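Local coordinates for protein transferrin (Manduca sexta, PDB 6WB6) that transports iron in an insect, binding a single ferric ion per molecule together with carbonate, at residues Val56-Met61 against Ala270-Gly275; Asp60-Ser65 against Lys328-Leu333; Val74-Arg79 against Val321-Pro326; Phe88-Val93 against Asn119-Tyr124. All coordinates share one frame; numbering follows the deposited sequence.

Contact 1: residues Val56-Met61 against Ala270-Gly275; sequences VDPEDM and ARPWQG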
# COMPACT_ATOMS: atom_id res chain seq x y z
N VAL A 56 4.88 -19.23 -3.33
CA VAL A 56 3.58 -18.63 -3.04
C VAL A 56 3.39 -18.54 -1.53
O VAL A 56 3.73 -19.47 -0.79
CB VAL A 56 2.43 -19.46 -3.66
CG1 VAL A 56 2.28 -19.22 -5.17
CG2 VAL A 56 2.64 -20.92 -3.36
N ASP A 57 2.83 -17.42 -1.07
CA ASP A 57 2.16 -17.40 0.21
C ASP A 57 0.78 -18.04 0.05
O ASP A 57 0.28 -18.16 -1.07
CB ASP A 57 2.03 -15.98 0.74
CG ASP A 57 3.37 -15.26 0.89
OD1 ASP A 57 4.40 -15.89 1.25
OD2 ASP A 57 3.38 -14.04 0.68
N PRO A 58 0.13 -18.42 1.15
CA PRO A 58 -1.26 -18.92 1.07
C PRO A 58 -2.21 -17.97 0.35
O PRO A 58 -3.08 -18.39 -0.42
CB PRO A 58 -1.62 -19.10 2.56
CG PRO A 58 -0.30 -19.22 3.28
CD PRO A 58 0.57 -18.26 2.55
N GLU A 59 -2.04 -16.67 0.58
CA GLU A 59 -2.80 -15.68 -0.17
C GLU A 59 -2.60 -15.84 -1.68
O GLU A 59 -3.53 -15.61 -2.46
CB GLU A 59 -2.40 -14.28 0.31
CG GLU A 59 -2.82 -13.91 1.75
CD GLU A 59 -1.75 -14.28 2.82
OE1 GLU A 59 -0.94 -15.18 2.55
OE2 GLU A 59 -1.71 -13.67 3.90
N ASP A 60 -1.39 -16.21 -2.12
CA ASP A 60 -1.13 -16.37 -3.55
C ASP A 60 -1.78 -17.65 -4.09
O ASP A 60 -2.29 -17.67 -5.22
CB ASP A 60 0.39 -16.38 -3.81
CG ASP A 60 1.09 -15.11 -3.33
OD1 ASP A 60 0.60 -13.98 -3.58
OD2 ASP A 60 2.13 -15.24 -2.67
N MET A 61 -1.76 -18.73 -3.31
CA MET A 61 -2.47 -19.95 -3.68
C MET A 61 -3.93 -19.65 -3.94
O MET A 61 -4.52 -20.13 -4.92
CB MET A 61 -2.33 -21.00 -2.57
CG MET A 61 -0.86 -21.34 -2.24
SD MET A 61 -0.64 -22.32 -0.73
CE MET A 61 1.14 -22.21 -0.49
N ALA A 270 -5.69 -22.25 11.26
CA ALA A 270 -4.24 -22.15 11.22
C ALA A 270 -3.82 -21.31 10.02
O ALA A 270 -4.49 -21.26 9.01
CB ALA A 270 -3.59 -23.53 11.13
N ARG A 271 -2.71 -20.62 10.16
CA ARG A 271 -2.07 -20.05 8.99
C ARG A 271 -1.25 -21.13 8.29
O ARG A 271 -0.36 -21.72 8.92
CB ARG A 271 -1.20 -18.88 9.38
CG ARG A 271 -0.64 -18.15 8.21
CD ARG A 271 0.12 -16.99 8.72
NE ARG A 271 0.60 -16.13 7.66
CZ ARG A 271 1.34 -15.06 7.87
NH1 ARG A 271 1.68 -14.71 9.12
NH2 ARG A 271 1.76 -14.35 6.85
N PRO A 272 -1.55 -21.46 7.04
CA PRO A 272 -0.78 -22.49 6.36
C PRO A 272 0.61 -21.99 6.05
O PRO A 272 0.86 -20.79 5.97
CB PRO A 272 -1.57 -22.74 5.06
CG PRO A 272 -2.86 -21.96 5.21
CD PRO A 272 -2.53 -20.84 6.12
N TRP A 273 1.53 -22.95 5.92
CA TRP A 273 2.88 -22.65 5.47
C TRP A 273 2.86 -22.09 4.06
O TRP A 273 2.02 -22.45 3.23
CB TRP A 273 3.72 -23.91 5.43
CG TRP A 273 4.03 -24.56 6.73
CD1 TRP A 273 3.59 -25.77 7.13
CD2 TRP A 273 4.87 -24.06 7.77
NE1 TRP A 273 4.10 -26.07 8.37
CE2 TRP A 273 4.90 -25.04 8.78
CE3 TRP A 273 5.60 -22.89 7.94
CZ2 TRP A 273 5.63 -24.87 9.96
CZ3 TRP A 273 6.34 -22.72 9.13
CH2 TRP A 273 6.34 -23.71 10.12
N GLN A 274 3.86 -21.27 3.77
CA GLN A 274 4.15 -20.93 2.40
C GLN A 274 4.81 -22.12 1.72
O GLN A 274 5.20 -23.11 2.36
CB GLN A 274 5.10 -19.75 2.31
CG GLN A 274 4.83 -18.61 3.23
CD GLN A 274 6.11 -17.99 3.66
OE1 GLN A 274 6.98 -18.66 4.19
NE2 GLN A 274 6.26 -16.70 3.39
N GLY A 275 4.98 -22.01 0.40
CA GLY A 275 5.68 -23.05 -0.33
C GLY A 275 5.77 -22.77 -1.82
O GLY A 275 5.87 -21.61 -2.24
O HOH W 1 -0.94 -16.37 5.12

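Contact 2: residues Asp60-Ser65 against Lys328-Leu333; sequences DMYVAS and KPIDYL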
# COMPACT_ATOMS: atom_id res chain seq x y z
N ASP A 60 -1.39 -16.21 -2.12
CA ASP A 60 -1.13 -16.37 -3.55
C ASP A 60 -1.78 -17.65 -4.09
O ASP A 60 -2.29 -17.67 -5.22
CB ASP A 60 0.39 -16.38 -3.81
CG ASP A 60 1.09 -15.11 -3.33
OD1 ASP A 60 0.60 -13.98 -3.58
OD2 ASP A 60 2.13 -15.24 -2.67
N MET A 61 -1.76 -18.73 -3.31
CA MET A 61 -2.47 -19.95 -3.68
C MET A 61 -3.93 -19.65 -3.94
O MET A 61 -4.52 -20.13 -4.92
CB MET A 61 -2.33 -21.00 -2.57
CG MET A 61 -0.86 -21.34 -2.24
SD MET A 61 -0.64 -22.32 -0.73
CE MET A 61 1.14 -22.21 -0.49
N TYR A 62 -4.52 -18.83 -3.08
CA TYR A 62 -5.89 -18.43 -3.28
C TYR A 62 -6.05 -17.70 -4.61
O TYR A 62 -6.96 -18.02 -5.38
CB TYR A 62 -6.37 -17.57 -2.11
CG TYR A 62 -7.83 -17.25 -2.26
CD1 TYR A 62 -8.79 -18.13 -1.79
CD2 TYR A 62 -8.25 -16.10 -2.93
CE1 TYR A 62 -10.12 -17.86 -1.94
CE2 TYR A 62 -9.59 -15.84 -3.10
CZ TYR A 62 -10.52 -16.72 -2.59
OH TYR A 62 -11.86 -16.49 -2.74
N VAL A 63 -5.19 -16.71 -4.89
CA VAL A 63 -5.25 -16.07 -6.21
C VAL A 63 -5.14 -17.13 -7.29
O VAL A 63 -5.82 -17.06 -8.33
CB VAL A 63 -4.13 -15.03 -6.37
CG1 VAL A 63 -4.07 -14.52 -7.84
CG2 VAL A 63 -4.36 -13.86 -5.41
N ALA A 64 -4.31 -18.13 -7.05
CA ALA A 64 -4.03 -19.12 -8.08
C ALA A 64 -5.22 -20.03 -8.28
O ALA A 64 -5.55 -20.40 -9.41
CB ALA A 64 -2.78 -19.89 -7.68
N SER A 65 -5.92 -20.35 -7.19
CA SER A 65 -7.06 -21.24 -7.24
C SER A 65 -8.24 -20.63 -7.97
O SER A 65 -9.19 -21.35 -8.28
CB SER A 65 -7.48 -21.64 -5.82
OG SER A 65 -8.19 -20.58 -5.20
N LYS A 328 -4.23 -29.71 -4.21
CA LYS A 328 -4.73 -28.51 -4.86
C LYS A 328 -4.68 -27.34 -3.88
O LYS A 328 -4.73 -27.55 -2.67
CB LYS A 328 -6.16 -28.72 -5.35
CG LYS A 328 -6.33 -29.82 -6.41
CD LYS A 328 -5.81 -29.37 -7.77
CE LYS A 328 -6.69 -28.28 -8.41
NZ LYS A 328 -5.87 -27.07 -8.80
N PRO A 329 -4.56 -26.11 -4.38
CA PRO A 329 -4.37 -25.00 -3.45
C PRO A 329 -5.56 -24.78 -2.54
O PRO A 329 -5.39 -24.58 -1.33
CB PRO A 329 -4.10 -23.79 -4.37
CG PRO A 329 -4.62 -24.24 -5.73
CD PRO A 329 -4.43 -25.70 -5.78
N ILE A 330 -6.78 -24.83 -3.08
CA ILE A 330 -7.91 -24.54 -2.22
C ILE A 330 -8.11 -25.66 -1.19
O ILE A 330 -8.56 -25.41 -0.07
CB ILE A 330 -9.16 -24.30 -3.08
CG1 ILE A 330 -10.12 -23.37 -2.35
CG2 ILE A 330 -9.84 -25.62 -3.45
CD1 ILE A 330 -9.74 -21.92 -2.47
N ASP A 331 -7.76 -26.90 -1.54
CA ASP A 331 -7.80 -27.97 -0.54
C ASP A 331 -6.70 -27.77 0.49
O ASP A 331 -6.88 -28.10 1.67
CB ASP A 331 -7.66 -29.33 -1.21
CG ASP A 331 -8.84 -29.64 -2.11
OD1 ASP A 331 -9.94 -29.16 -1.80
OD2 ASP A 331 -8.66 -30.35 -3.11
N TYR A 332 -5.56 -27.25 0.05
CA TYR A 332 -4.51 -26.86 0.97
C TYR A 332 -5.01 -25.81 1.95
O TYR A 332 -4.79 -25.91 3.16
CB TYR A 332 -3.32 -26.32 0.19
CG TYR A 332 -2.13 -25.93 1.03
CD1 TYR A 332 -1.32 -26.90 1.61
CD2 TYR A 332 -1.79 -24.61 1.21
CE1 TYR A 332 -0.22 -26.55 2.34
CE2 TYR A 332 -0.68 -24.24 1.96
CZ TYR A 332 0.10 -25.22 2.52
OH TYR A 332 1.20 -24.89 3.28
N LEU A 333 -5.67 -24.77 1.42
CA LEU A 333 -6.17 -23.71 2.29
C LEU A 333 -7.33 -24.20 3.14
O LEU A 333 -7.41 -23.86 4.33
CB LEU A 333 -6.61 -22.51 1.47
CG LEU A 333 -5.52 -21.81 0.68
CD1 LEU A 333 -6.17 -20.74 -0.17
CD2 LEU A 333 -4.49 -21.23 1.54

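Contact 3: residues Val74-Arg79 against Val321-Pro326; sequences VFQEYR and VADNIP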
# COMPACT_ATOMS: atom_id res chain seq x y z
N VAL A 74 -0.03 -27.45 -5.08
CA VAL A 74 0.96 -27.12 -4.06
C VAL A 74 1.74 -28.39 -3.76
O VAL A 74 1.23 -29.29 -3.11
CB VAL A 74 0.31 -26.55 -2.80
CG1 VAL A 74 1.37 -26.37 -1.71
CG2 VAL A 74 -0.38 -25.21 -3.14
N PHE A 75 2.99 -28.45 -4.25
CA PHE A 75 3.80 -29.65 -4.11
C PHE A 75 4.95 -29.48 -3.12
O PHE A 75 5.73 -30.41 -2.95
CB PHE A 75 4.36 -30.08 -5.48
CG PHE A 75 5.33 -29.09 -6.07
CD1 PHE A 75 6.68 -29.17 -5.79
CD2 PHE A 75 4.88 -28.08 -6.90
CE1 PHE A 75 7.56 -28.27 -6.32
CE2 PHE A 75 5.76 -27.16 -7.43
CZ PHE A 75 7.10 -27.27 -7.14
N GLN A 76 5.07 -28.32 -2.49
CA GLN A 76 6.18 -28.07 -1.58
C GLN A 76 5.76 -27.10 -0.49
O GLN A 76 5.18 -26.04 -0.78
CB GLN A 76 7.38 -27.50 -2.34
CG GLN A 76 8.68 -27.65 -1.60
CD GLN A 76 9.37 -28.90 -2.01
OE1 GLN A 76 10.44 -28.86 -2.63
NE2 GLN A 76 8.76 -30.04 -1.71
N GLU A 77 6.07 -27.45 0.76
CA GLU A 77 5.85 -26.57 1.91
C GLU A 77 7.18 -26.10 2.46
O GLU A 77 8.12 -26.89 2.62
CB GLU A 77 5.06 -27.29 3.02
CG GLU A 77 3.60 -27.47 2.72
CD GLU A 77 2.91 -28.31 3.77
OE1 GLU A 77 2.03 -29.10 3.41
OE2 GLU A 77 3.27 -28.20 4.96
N TYR A 78 7.25 -24.81 2.74
CA TYR A 78 8.35 -24.22 3.50
C TYR A 78 7.97 -24.17 4.98
O TYR A 78 6.99 -23.52 5.36
CB TYR A 78 8.65 -22.82 2.99
CG TYR A 78 9.22 -22.74 1.59
CD1 TYR A 78 9.72 -23.87 0.95
CD2 TYR A 78 9.25 -21.52 0.91
CE1 TYR A 78 10.25 -23.79 -0.33
CE2 TYR A 78 9.78 -21.43 -0.37
CZ TYR A 78 10.27 -22.57 -0.99
OH TYR A 78 10.80 -22.50 -2.26
N ARG A 79 8.76 -24.84 5.82
CA ARG A 79 8.47 -24.96 7.23
C ARG A 79 9.65 -24.41 8.03
O ARG A 79 10.63 -23.93 7.47
CB ARG A 79 8.16 -26.41 7.58
CG ARG A 79 7.05 -26.99 6.73
CD ARG A 79 6.73 -28.41 7.14
NE ARG A 79 5.47 -28.88 6.58
CZ ARG A 79 5.02 -30.11 6.75
NH1 ARG A 79 5.71 -30.99 7.46
NH2 ARG A 79 3.87 -30.47 6.23
N VAL A 321 12.44 -27.24 3.84
CA VAL A 321 11.61 -27.68 2.74
C VAL A 321 11.07 -29.06 3.09
O VAL A 321 11.84 -29.97 3.38
CB VAL A 321 12.41 -27.69 1.43
CG1 VAL A 321 11.55 -28.08 0.23
CG2 VAL A 321 13.02 -26.31 1.24
N ALA A 322 9.75 -29.19 3.11
CA ALA A 322 9.09 -30.46 3.38
C ALA A 322 8.25 -30.86 2.18
O ALA A 322 7.45 -30.06 1.68
CB ALA A 322 8.20 -30.35 4.61
N ASP A 323 8.41 -32.10 1.71
CA ASP A 323 7.55 -32.61 0.65
C ASP A 323 6.23 -33.02 1.28
O ASP A 323 6.22 -33.67 2.33
CB ASP A 323 8.15 -33.81 -0.10
CG ASP A 323 9.54 -33.55 -0.66
OD1 ASP A 323 9.76 -32.52 -1.34
OD2 ASP A 323 10.42 -34.42 -0.43
N ASN A 324 5.14 -32.63 0.65
CA ASN A 324 3.81 -32.98 1.12
C ASN A 324 3.19 -33.97 0.16
O ASN A 324 3.76 -34.33 -0.87
CB ASN A 324 2.94 -31.72 1.26
CG ASN A 324 3.17 -30.73 0.14
OD1 ASN A 324 4.32 -30.42 -0.18
ND2 ASN A 324 2.09 -30.22 -0.46
N ILE A 325 2.00 -34.42 0.52
CA ILE A 325 1.16 -35.16 -0.40
C ILE A 325 0.60 -34.08 -1.32
O ILE A 325 -0.25 -33.30 -0.89
CB ILE A 325 0.09 -35.98 0.34
CG1 ILE A 325 0.77 -36.94 1.34
CG2 ILE A 325 -0.76 -36.76 -0.63
CD1 ILE A 325 -0.18 -37.61 2.32
N PRO A 326 1.09 -33.96 -2.58
CA PRO A 326 0.66 -32.84 -3.43
C PRO A 326 -0.83 -32.59 -3.30
O PRO A 326 -1.61 -33.53 -3.20
CB PRO A 326 1.04 -33.31 -4.84
CG PRO A 326 2.20 -34.22 -4.63
CD PRO A 326 1.94 -34.92 -3.32

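Contact 4: residues Phe88-Val93 against Asn119-Tyr124; sequences FRYEAV and NRNVGY. With FE (Fe (III) ion), chain E; CO3 (carbonate ion), chain G; CO3 (carbonate ion), chain F.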
# COMPACT_ATOMS: atom_id res chain seq x y z
N PHE A 88 0.99 -26.85 9.68
CA PHE A 88 0.68 -25.45 9.49
C PHE A 88 1.78 -24.57 10.07
O PHE A 88 2.47 -24.94 11.03
CB PHE A 88 -0.66 -25.06 10.18
CG PHE A 88 -1.80 -25.99 9.86
CD1 PHE A 88 -2.28 -26.09 8.57
CD2 PHE A 88 -2.40 -26.74 10.86
CE1 PHE A 88 -3.33 -26.94 8.28
CE2 PHE A 88 -3.45 -27.59 10.56
CZ PHE A 88 -3.91 -27.69 9.27
N ARG A 89 1.93 -23.39 9.46
CA ARG A 89 2.85 -22.41 9.99
C ARG A 89 2.54 -22.11 11.45
O ARG A 89 3.45 -22.01 12.30
CB ARG A 89 2.78 -21.13 9.17
CG ARG A 89 3.80 -20.09 9.63
CD ARG A 89 3.78 -18.97 8.68
NE ARG A 89 4.53 -17.80 9.11
CZ ARG A 89 4.82 -16.80 8.29
NH1 ARG A 89 4.40 -16.86 7.03
NH2 ARG A 89 5.49 -15.74 8.73
N TYR A 90 1.27 -21.90 11.78
CA TYR A 90 0.87 -21.67 13.19
C TYR A 90 -0.63 -21.80 13.35
O TYR A 90 -1.35 -21.42 12.52
CB TYR A 90 1.29 -20.36 13.86
CG TYR A 90 1.10 -19.06 13.13
CD1 TYR A 90 -0.15 -18.50 13.04
CD2 TYR A 90 2.18 -18.37 12.63
CE1 TYR A 90 -0.33 -17.29 12.42
CE2 TYR A 90 2.02 -17.15 12.01
CZ TYR A 90 0.75 -16.63 11.89
OH TYR A 90 0.56 -15.47 11.30
N GLU A 91 -0.99 -22.40 14.45
CA GLU A 91 -2.38 -22.58 14.82
C GLU A 91 -2.82 -21.43 15.71
O GLU A 91 -2.10 -21.02 16.63
CB GLU A 91 -2.57 -23.89 15.55
CG GLU A 91 -2.20 -25.09 14.70
CD GLU A 91 -1.93 -26.29 15.56
OE1 GLU A 91 -0.84 -26.32 16.17
OE2 GLU A 91 -2.84 -27.14 15.69
N ALA A 92 -4.02 -20.93 15.42
CA ALA A 92 -4.63 -19.85 16.17
C ALA A 92 -5.36 -20.45 17.35
O ALA A 92 -6.05 -21.45 17.22
CB ALA A 92 -5.61 -19.06 15.29
N VAL A 93 -5.19 -19.84 18.51
CA VAL A 93 -5.81 -20.36 19.71
C VAL A 93 -6.45 -19.22 20.47
O VAL A 93 -6.14 -18.04 20.26
CB VAL A 93 -4.81 -21.14 20.62
CG1 VAL A 93 -4.35 -22.40 19.89
CG2 VAL A 93 -3.67 -20.32 21.03
N ASN A 119 -5.03 -6.55 11.88
CA ASN A 119 -4.82 -7.14 10.57
C ASN A 119 -3.93 -8.36 10.62
O ASN A 119 -3.44 -8.81 9.59
CB ASN A 119 -4.24 -6.12 9.59
CG ASN A 119 -5.22 -5.04 9.25
OD1 ASN A 119 -6.41 -5.29 9.16
ND2 ASN A 119 -4.74 -3.81 9.10
N ARG A 120 -3.71 -8.92 11.79
CA ARG A 120 -2.90 -10.11 11.93
C ARG A 120 -3.78 -11.35 11.97
O ARG A 120 -4.99 -11.27 12.17
CB ARG A 120 -2.02 -10.00 13.17
CG ARG A 120 -0.98 -8.89 13.05
CD ARG A 120 -0.15 -8.63 14.34
NE ARG A 120 0.64 -9.78 14.77
CZ ARG A 120 1.68 -9.71 15.61
NH1 ARG A 120 2.06 -8.53 16.10
NH2 ARG A 120 2.34 -10.83 15.97
N ASN A 121 -3.16 -12.51 11.77
CA ASN A 121 -3.96 -13.73 11.58
C ASN A 121 -4.63 -14.26 12.85
O ASN A 121 -5.86 -14.33 12.90
CB ASN A 121 -3.10 -14.83 10.97
CG ASN A 121 -2.95 -14.66 9.48
OD1 ASN A 121 -3.85 -15.00 8.71
ND2 ASN A 121 -1.84 -14.09 9.07
N VAL A 122 -3.85 -14.71 13.84
CA VAL A 122 -4.48 -15.38 14.97
C VAL A 122 -5.15 -14.37 15.87
O VAL A 122 -6.15 -14.68 16.54
CB VAL A 122 -3.47 -16.23 15.78
CG1 VAL A 122 -2.71 -17.17 14.87
CG2 VAL A 122 -2.49 -15.34 16.60
N GLY A 123 -4.63 -13.15 15.89
CA GLY A 123 -5.15 -12.17 16.83
C GLY A 123 -6.21 -11.26 16.28
O GLY A 123 -6.73 -10.42 17.02
N TYR A 124 -6.57 -11.38 15.00
CA TYR A 124 -7.56 -10.46 14.44
C TYR A 124 -8.41 -11.05 13.31
O TYR A 124 -9.63 -11.16 13.45
CB TYR A 124 -6.83 -9.22 13.96
CG TYR A 124 -7.70 -8.09 13.59
CD1 TYR A 124 -8.09 -7.14 14.53
CD2 TYR A 124 -8.14 -7.93 12.28
CE1 TYR A 124 -8.88 -6.06 14.17
CE2 TYR A 124 -8.95 -6.86 11.91
CZ TYR A 124 -9.32 -5.93 12.85
OH TYR A 124 -10.11 -4.86 12.45
FE FE E . 0.76 -13.76 12.64
C CO3 G . -0.82 -13.07 14.16
O1 CO3 G . 0.23 -12.31 14.09
O2 CO3 G . -1.83 -12.60 14.81
O3 CO3 G . -0.92 -14.23 13.60
C CO3 F . 0.89 -11.87 10.94
O1 CO3 F . 0.89 -10.97 10.00
O2 CO3 F . 2.02 -12.16 11.62
O3 CO3 F . -0.26 -12.46 11.15
O HOH W 2 -7.27 -17.11 17.97

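Contact 1: residues Val56-Met61 against Ala270-Gly275
Val56 and Gly275 form an antiparallel hydrogen-bonded pair on the four-stranded sheet of the first transferrin lobe; beyond Val56 the chain enters helix 58-65. Gly275 N donates to Val56 O at 3.1 Å and Val56 N to Gly275 O at 2.8 Å, the former almost straight. Next to this pair Asp57 and Gln274 lie side by side and point the same way, carboxylate and amide planes nearly parallel. Gln274 starts with CG anti to the carbonyl carbon (chi1 -43°) and bends at chi2, and its NE2 donates to Asp57 OD1 at 2.9 Å from the syn side, 30° out of the carboxylate plane. The other oxygen, OD2, forms a salt bridge with Arg376 of the second transferrin-like region, so both oxygens of the carboxylate are held. Asp57 is a predicted iron ligand, yet in this structure it lies far from the iron, which Tyr90 and Tyr204 bind. Next to the polar pair the two proline rings cross obliquely: Pro58 CB and CG lean on Pro272, and Pro58 CG also comes to 3.3 Å from Pro272 O. Met61, extended beyond CG, brings its methyl CE to the loop, 3.8 Å from Trp273 O and also beside Gly275 N. The turn into the helix is secured from within by Asp60 OD2, which accepts from Asp57 N on its anti side. At the far end a single water links Glu59 to Arg271, donating to Glu59 OE1 at 2.8 Å and accepting from Arg271 NE at 3.0 Å.

Contact 2: residues Asp60-Ser65 against Lys328-Leu333
Met61 of helix 58-65 and Tyr332 of helix 329-334 make the Met-aromatic contact of this helix pair, whose short segments run nearer antiparallel than parallel, at 138°, with axes 9.0 Å apart. The sulfur approaches the ring obliquely: Met61 SD stands 4.1 Å from the centroid of the Tyr332 ring, 58° off its normal, and is tightest against Tyr332 CD2 at 3.2 Å. The methyl CE follows along the same side of the ring, near CE2. The phenol itself is fixed elsewhere, since Tyr332 OH is hydrogen-bonded to Trp273 O.

The other contacts are apolar. Met61 CB meets Pro329 CB at 3.8 Å where the backbones come closest, and Pro329 CG lies against Ser65 CB one turn on. Tyr62 crosses Leu333 at about a right angle; Leu333 CD1 touches Tyr62 CB at 3.7 Å and sits at the ring edge. Ile330 instead runs alongside the tyrosine, its CD1 4.0 Å from Tyr62 CD1.

The polar bond nearest this interface stays inside one helix. Ser65 OG turns back to donate to Tyr62 O at 2.8 Å, while the same Ser65 OG touches Ile330 CD1 at 3.4 Å. Thr339 of helix 338-342 packs on Tyr62, Ile330 and Leu333. With the serine hydroxyl occupied by its own helix and the Tyr332 phenol by a loop carbonyl, the two helices are joined by sulfur, ring and methyl packing, so complementary shape rather than directional bonding sets how they fit.

Contact 3: residues Val74-Arg79 against Val321-Pro326
Glu77 and Ala322 are an antiparallel hydrogen-bonded pair between strands 72-79 and 320-327, the latter an outermost strand of the four-stranded sheet. Ala322 N reaches Glu77 O at 2.9 Å almost in a straight line, and the return bond runs from Glu77 N to Ala322 O. The Arg79 side chain reaches Glu77 and Ala322. From CB its chain turns with CG anti to the carbonyl carbon (chi1 -55°) and stays extended to NE. CG passes Ala322 CB at 4.1 Å, CD touches the same methyl at 3.5 Å, and CZ lies 3.8 Å from it, so the methyl sits over one face of the guanidinium. At the edge, in plane, NE and NH2 both grip Glu77 OE2, 2.8 and 2.7 Å away, arriving from above one side of the carboxylate plane; NH1 donates to Pro84 O. An alanine at Arg79 would probably leave the Glu77 carboxylate without its salt-bridge partner and the Ala322 methyl without its cover. On the sheet face opposite Glu77 and Ala322, Gln76 bends at chi2, lays its amide carbon and OE1 against Val321 CG1, and passes NE2 to Asp323 OD1 at 2.7 Å, on the anti lone pair. Tyr78 runs alongside Val321, its OH bonded to Leu312 O. Further along, Asn324 ND2 donates to Val74 O at 2.9 Å from above the carbonyl plane, 47° out of it.

Contact 4: residues Phe88-Val93 against Asn119-Tyr124
Tyr90 and the start of helix 121-131, at Asn121 and Val122, meet around an iron(III) ion that takes four of its six ligand oxygens from two carbonates. Tyr90 OH binds the metal at 2.2 Å and Tyr204 supplies the remaining ligand. One carbonate lies at the helix N-terminus in the anion site familiar from transferrins: Arg120 NE donates to its O1 at 2.7 Å, Val122 N to O3 at 3.0 Å and Gly123 N to O2 at 3.1 Å, with Thr116 OG1 also bonded. The second carbonate is held through O3 by Asn121 N at 3.0 Å and Asn121 ND2 at 3.1 Å, while Asn121 OD1 is hydrogen-bonded to Tyr338 OH. A bend at chi3 (62°) brings Arg120 NE round to O1 of the first carbonate, guanidinium edge-on; an alanine here would probably leave that O1 without the arginine N-H and weaken anion binding. Beside the site the contact is apolar: Val122 CG1 lies obliquely to the Tyr90 ring, 3.4 Å from Tyr90 CE1, and tightly against Ala92 CB at 3.5 Å. A water donates to both Val93 O and Val122 O. A classic beta bulge sets Arg89 and Tyr90 opposite Arg271, whose NH1 bonds Tyr90 OH; strand 90-97 pairs with strand 269-271, whose Arg271 also touches Asn121 at the carbonate-binding helix end, while helix 147-158 packs on Tyr124.

How the contacts relate
Contacts 1, 2 and 4 are buried, whereas contact 3 is partly exposed along an outer strand. Contacts 1 and 2 share helix 58-65 and lie about 8 Å apart between centres, touching where Tyr332 OH meets Trp273 O; contact 1 mixes strand pairing with polar links, contact 2 is almost wholly apolar. Contact 3 belongs to the same four-stranded sheet as the Val56-Gly275 pair and joins contact 1 through Tyr78 N and Gln274 O; its chemistry is backbone pairing plus amides and an ion pair. Contact 4 sets a strand of the other, seven-stranded sheet against a helix start and is dominated by metal and anion. Arg271 of contact 1 bonds Tyr90 there, so the stretch from 270 to 275 bridges the two sheets.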